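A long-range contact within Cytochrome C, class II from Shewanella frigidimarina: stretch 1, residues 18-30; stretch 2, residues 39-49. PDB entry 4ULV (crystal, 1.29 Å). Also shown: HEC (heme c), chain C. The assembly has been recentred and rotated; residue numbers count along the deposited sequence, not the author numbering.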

# COMPACT_ATOMS: atom_id res chain seq x y z
N LEU A 18 0.72 -6.89 0.81
CA LEU A 18 -0.01 -5.98 1.73
C LEU A 18 -1.55 -6.18 1.65
O LEU A 18 -2.22 -6.18 2.69
CB LEU A 18 0.37 -4.54 1.53
CG LEU A 18 1.83 -4.18 1.76
CD1 LEU A 18 1.95 -2.73 1.35
CD2 LEU A 18 2.27 -4.40 3.16
N ILE A 19 -1.99 -6.37 0.43
CA ILE A 19 -3.44 -6.65 0.22
C ILE A 19 -3.78 -7.92 0.99
O ILE A 19 -4.81 -7.99 1.72
CB ILE A 19 -3.75 -6.80 -1.26
CG1 ILE A 19 -3.68 -5.45 -1.95
CG2 ILE A 19 -5.08 -7.48 -1.51
CD1 ILE A 19 -3.68 -5.53 -3.45
N ALA A 20 -2.95 -8.96 0.81
CA ALA A 20 -3.25 -10.30 1.43
C ALA A 20 -3.26 -10.20 2.95
O ALA A 20 -4.09 -10.80 3.63
CB ALA A 20 -2.28 -11.35 0.98
N TYR A 21 -2.35 -9.43 3.52
CA TYR A 21 -2.31 -9.30 4.97
C TYR A 21 -3.61 -8.67 5.50
O TYR A 21 -4.18 -9.15 6.47
CB TYR A 21 -1.10 -8.47 5.43
CG TYR A 21 -1.05 -8.18 6.90
CD1 TYR A 21 -0.50 -9.09 7.80
CD2 TYR A 21 -1.66 -7.02 7.42
CE1 TYR A 21 -0.47 -8.85 9.16
CE2 TYR A 21 -1.65 -6.76 8.79
CZ TYR A 21 -1.09 -7.70 9.65
OH TYR A 21 -1.05 -7.49 10.99
N ASN A 22 -4.05 -7.62 4.84
CA ASN A 22 -5.24 -6.94 5.30
C ASN A 22 -6.51 -7.72 5.03
O ASN A 22 -7.33 -7.86 5.93
CB ASN A 22 -5.27 -5.52 4.66
CG ASN A 22 -4.35 -4.54 5.37
OD1 ASN A 22 -4.71 -4.01 6.40
ND2 ASN A 22 -3.12 -4.41 4.87
N PHE A 23 -6.59 -8.27 3.83
CA PHE A 23 -7.76 -9.08 3.48
C PHE A 23 -7.84 -10.33 4.36
O PHE A 23 -8.94 -10.79 4.75
CB PHE A 23 -7.67 -9.46 2.01
CG PHE A 23 -8.95 -10.05 1.45
CD1 PHE A 23 -10.04 -9.25 1.26
CD2 PHE A 23 -9.02 -11.35 1.03
CE1 PHE A 23 -11.23 -9.74 0.76
CE2 PHE A 23 -10.18 -11.86 0.52
CZ PHE A 23 -11.30 -11.03 0.35
N GLY A 24 -6.70 -10.94 4.64
CA GLY A 24 -6.61 -12.10 5.52
C GLY A 24 -7.03 -11.87 6.94
O GLY A 24 -7.74 -12.66 7.55
N ASP A 25 -6.66 -10.69 7.45
CA ASP A 25 -7.14 -10.30 8.78
C ASP A 25 -8.64 -10.15 8.86
O ASP A 25 -9.29 -10.59 9.82
CB ASP A 25 -6.43 -9.05 9.31
CG ASP A 25 -6.65 -8.86 10.79
OD1 ASP A 25 -6.21 -9.73 11.57
OD2 ASP A 25 -7.27 -7.82 11.17
N MET A 26 -9.19 -9.52 7.83
CA MET A 26 -10.63 -9.35 7.74
C MET A 26 -11.30 -10.74 7.71
O MET A 26 -12.29 -10.98 8.41
CB MET A 26 -10.95 -8.57 6.47
CG MET A 26 -10.45 -7.13 6.56
SD MET A 26 -10.44 -6.32 4.92
CE MET A 26 -12.13 -6.18 4.88
N GLY A 27 -10.75 -11.64 6.90
CA GLY A 27 -11.38 -12.98 6.76
C GLY A 27 -11.24 -13.73 8.08
O GLY A 27 -12.24 -14.39 8.51
N ALA A 28 -10.13 -13.59 8.80
CA ALA A 28 -10.00 -14.24 10.13
C ALA A 28 -11.09 -13.81 11.09
O ALA A 28 -11.63 -14.61 11.84
CB ALA A 28 -8.62 -14.01 10.74
N MET A 29 -11.43 -12.52 11.09
CA MET A 29 -12.47 -12.02 11.95
C MET A 29 -13.86 -12.55 11.54
O MET A 29 -14.71 -12.86 12.42
CB MET A 29 -12.54 -10.51 11.88
CG MET A 29 -11.34 -9.79 12.51
SD MET A 29 -11.62 -7.99 12.60
CE MET A 29 -10.08 -7.50 13.33
N LEU A 30 -14.11 -12.68 10.24
CA LEU A 30 -15.41 -13.22 9.76
C LEU A 30 -15.54 -14.74 9.99
O LEU A 30 -16.68 -15.26 10.06
CB LEU A 30 -15.61 -12.95 8.30
CG LEU A 30 -15.80 -11.47 7.98
CD1 LEU A 30 -15.81 -11.28 6.47
CD2 LEU A 30 -17.03 -10.85 8.66
N ALA A 39 -14.24 -1.56 13.76
CA ALA A 39 -13.46 -0.41 13.35
C ALA A 39 -12.19 -0.82 12.61
O ALA A 39 -11.87 -0.30 11.55
CB ALA A 39 -13.10 0.48 14.52
N VAL A 40 -11.54 -1.86 13.16
CA VAL A 40 -10.36 -2.42 12.50
C VAL A 40 -10.75 -3.02 11.17
O VAL A 40 -10.09 -2.83 10.14
CB VAL A 40 -9.64 -3.43 13.39
CG1 VAL A 40 -8.53 -4.13 12.63
CG2 VAL A 40 -9.09 -2.71 14.61
N PHE A 41 -11.86 -3.81 11.19
CA PHE A 41 -12.30 -4.43 9.93
C PHE A 41 -12.50 -3.35 8.84
O PHE A 41 -12.17 -3.55 7.67
CB PHE A 41 -13.60 -5.24 10.17
CG PHE A 41 -14.10 -6.00 8.99
CD1 PHE A 41 -14.91 -5.41 8.04
CD2 PHE A 41 -13.78 -7.37 8.82
CE1 PHE A 41 -15.33 -6.08 6.93
CE2 PHE A 41 -14.25 -8.08 7.73
CZ PHE A 41 -15.05 -7.46 6.82
N SER A 42 -13.18 -2.25 9.24
CA SER A 42 -13.46 -1.16 8.31
C SER A 42 -12.17 -0.52 7.76
O SER A 42 -12.05 -0.30 6.60
CB SER A 42 -14.31 -0.09 8.99
OG SER A 42 -14.44 1.03 8.13
N THR A 43 -11.25 -0.25 8.66
CA THR A 43 -10.02 0.43 8.20
C THR A 43 -9.15 -0.54 7.33
O THR A 43 -8.52 -0.06 6.36
CB THR A 43 -9.29 1.10 9.34
OG1 THR A 43 -8.62 2.27 8.83
CG2 THR A 43 -8.37 0.15 10.02
N ARG A 44 -9.24 -1.84 7.60
CA ARG A 44 -8.63 -2.81 6.73
C ARG A 44 -9.27 -2.83 5.37
O ARG A 44 -8.60 -2.97 4.34
CB ARG A 44 -8.53 -4.19 7.36
CG ARG A 44 -7.56 -4.16 8.56
CD ARG A 44 -6.82 -5.41 8.67
NE ARG A 44 -6.21 -5.56 9.93
CZ ARG A 44 -5.02 -5.07 10.24
NH1 ARG A 44 -4.37 -4.34 9.36
NH2 ARG A 44 -4.53 -5.33 11.43
N ALA A 45 -10.62 -2.72 5.36
CA ALA A 45 -11.27 -2.65 4.08
C ALA A 45 -10.85 -1.41 3.30
O ALA A 45 -10.65 -1.45 2.07
CB ALA A 45 -12.81 -2.66 4.29
N ASP A 46 -10.69 -0.29 3.99
CA ASP A 46 -10.21 0.94 3.33
C ASP A 46 -8.76 0.71 2.84
O ASP A 46 -8.43 1.10 1.72
CB ASP A 46 -10.28 2.11 4.31
CG ASP A 46 -11.73 2.52 4.68
OD1 ASP A 46 -12.58 2.39 3.80
OD2 ASP A 46 -11.99 2.89 5.85
N ASN A 47 -7.93 0.01 3.62
CA ASN A 47 -6.56 -0.34 3.16
C ASN A 47 -6.62 -1.16 1.87
O ASN A 47 -5.93 -0.90 0.89
CB ASN A 47 -5.82 -1.12 4.18
CG ASN A 47 -5.40 -0.32 5.40
OD1 ASN A 47 -5.41 0.94 5.34
ND2 ASN A 47 -4.97 -0.95 6.46
N VAL A 48 -7.47 -2.20 1.88
CA VAL A 48 -7.60 -3.01 0.67
C VAL A 48 -8.08 -2.22 -0.56
O VAL A 48 -7.62 -2.35 -1.68
CB VAL A 48 -8.49 -4.30 0.92
CG1 VAL A 48 -8.73 -5.07 -0.38
CG2 VAL A 48 -7.79 -5.20 1.95
N ALA A 49 -9.09 -1.37 -0.35
CA ALA A 49 -9.59 -0.60 -1.46
C ALA A 49 -8.48 0.36 -2.04
O ALA A 49 -8.38 0.48 -3.24
CB ALA A 49 -10.80 0.25 -1.04
FE HEC C . -3.17 -11.52 -6.57
CHA HEC C . 0.17 -12.32 -6.68
CHB HEC C . -3.12 -11.92 -3.22
CHC HEC C . -6.25 -10.12 -6.38
CHD HEC C . -3.15 -11.02 -9.92
NA HEC C . -1.68 -12.01 -5.19
C1A HEC C . -0.38 -12.33 -5.40
C2A HEC C . 0.27 -12.66 -4.20
C3A HEC C . -0.66 -12.55 -3.22
C4A HEC C . -1.88 -12.13 -3.86
CMA HEC C . -0.48 -12.83 -1.77
CAA HEC C . 1.74 -13.08 -4.07
CBA HEC C . 2.62 -11.83 -3.88
CGA HEC C . 4.09 -12.17 -3.65
O1A HEC C . 4.77 -12.53 -4.61
O2A HEC C . 4.55 -12.02 -2.51
NB HEC C . -4.45 -10.98 -5.04
C1B HEC C . -4.34 -11.33 -3.73
C2B HEC C . -5.51 -11.14 -2.98
C3B HEC C . -6.36 -10.62 -3.91
C4B HEC C . -5.73 -10.53 -5.15
CMB HEC C . -5.75 -11.50 -1.57
CAB HEC C . -7.81 -10.19 -3.75
CBB HEC C . -8.13 -9.49 -2.43
NC HEC C . -4.50 -10.63 -7.92
C1C HEC C . -5.79 -10.17 -7.68
C2C HEC C . -6.41 -9.77 -8.88
C3C HEC C . -5.51 -10.01 -9.91
C4C HEC C . -4.34 -10.55 -9.25
CMC HEC C . -7.83 -9.22 -8.94
CAC HEC C . -5.65 -9.83 -11.39
CBC HEC C . -6.60 -8.80 -11.93
ND HEC C . -1.72 -11.61 -8.06
C1D HEC C . -1.92 -11.50 -9.37
C2D HEC C . -0.78 -11.89 -10.14
C3D HEC C . 0.19 -12.15 -9.21
C4D HEC C . -0.43 -12.04 -7.93
CMD HEC C . -0.63 -11.89 -11.60
CAD HEC C . 1.62 -12.49 -9.48
CBD HEC C . 2.56 -11.31 -9.28
CGD HEC C . 4.04 -11.65 -9.56
O1D HEC C . 4.46 -12.77 -9.09
O2D HEC C . 4.66 -10.84 -10.27
O HOH W 1 -6.08 -6.88 13.39

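The strongest polar link between these two helices is the salt bridge between Asp 25 and Arg 44. Arg 44 NE donates to Asp 25 OD2 at 2.8 Å, and the carboxylate oxygen lies at the edge of the guanidinium, near its plane, where the N-H groups point. Water 1 reinforces the pair. It donates to Asp 25 OD2 at 2.7 Å and accepts from Arg 44 NH2 at 2.9 Å.

Asn 22 extends the polar network. Asn 22 OD1 accepts two hydrogen bonds from the other helix, one from Arg 44 NH1 at 3.0 Å and one from Asn 47 ND2 at 3.1 Å. The second is nearly straight, at 171°. The amide's other end turns back to its own helix, where Asn 22 ND2 donates to Leu 18 O at 2.9 Å. The edge of the Tyr 21 ring meets one face of the guanidinium, with Tyr 21 CE2 3.7 Å from Arg 44 NH1. Arg 44 thus fits as a knob among Tyr 21, Asn 22, Asp 25 and Met 26.

Apolar packing lies beside this network. Met 26 is a knob in the reverse direction, set among Phe 41, Arg 44, Ala 45 and Val 48. Met 26 CE lies over a face of the Phe 41 ring, 3.9 Å from the centroid, in a CH-pi contact. Met 26 CE also meets Ala 45 CB at 3.6 Å. Leu 30 CG approaches Phe 41 CE2 at 3.7 Å. Met 29 CE packs on Val 40 CG1 at 3.8 Å.

Toward the other end, Val 48 sits among Ile 19, Asn 22, Phe 23 and Met 26. Val 48 CG2 is 3.7 Å from Asn 22 CB. The helices run roughly antiparallel, at 150°, with their axes 8.8 Å apart at closest approach. Together they bury 676 Å².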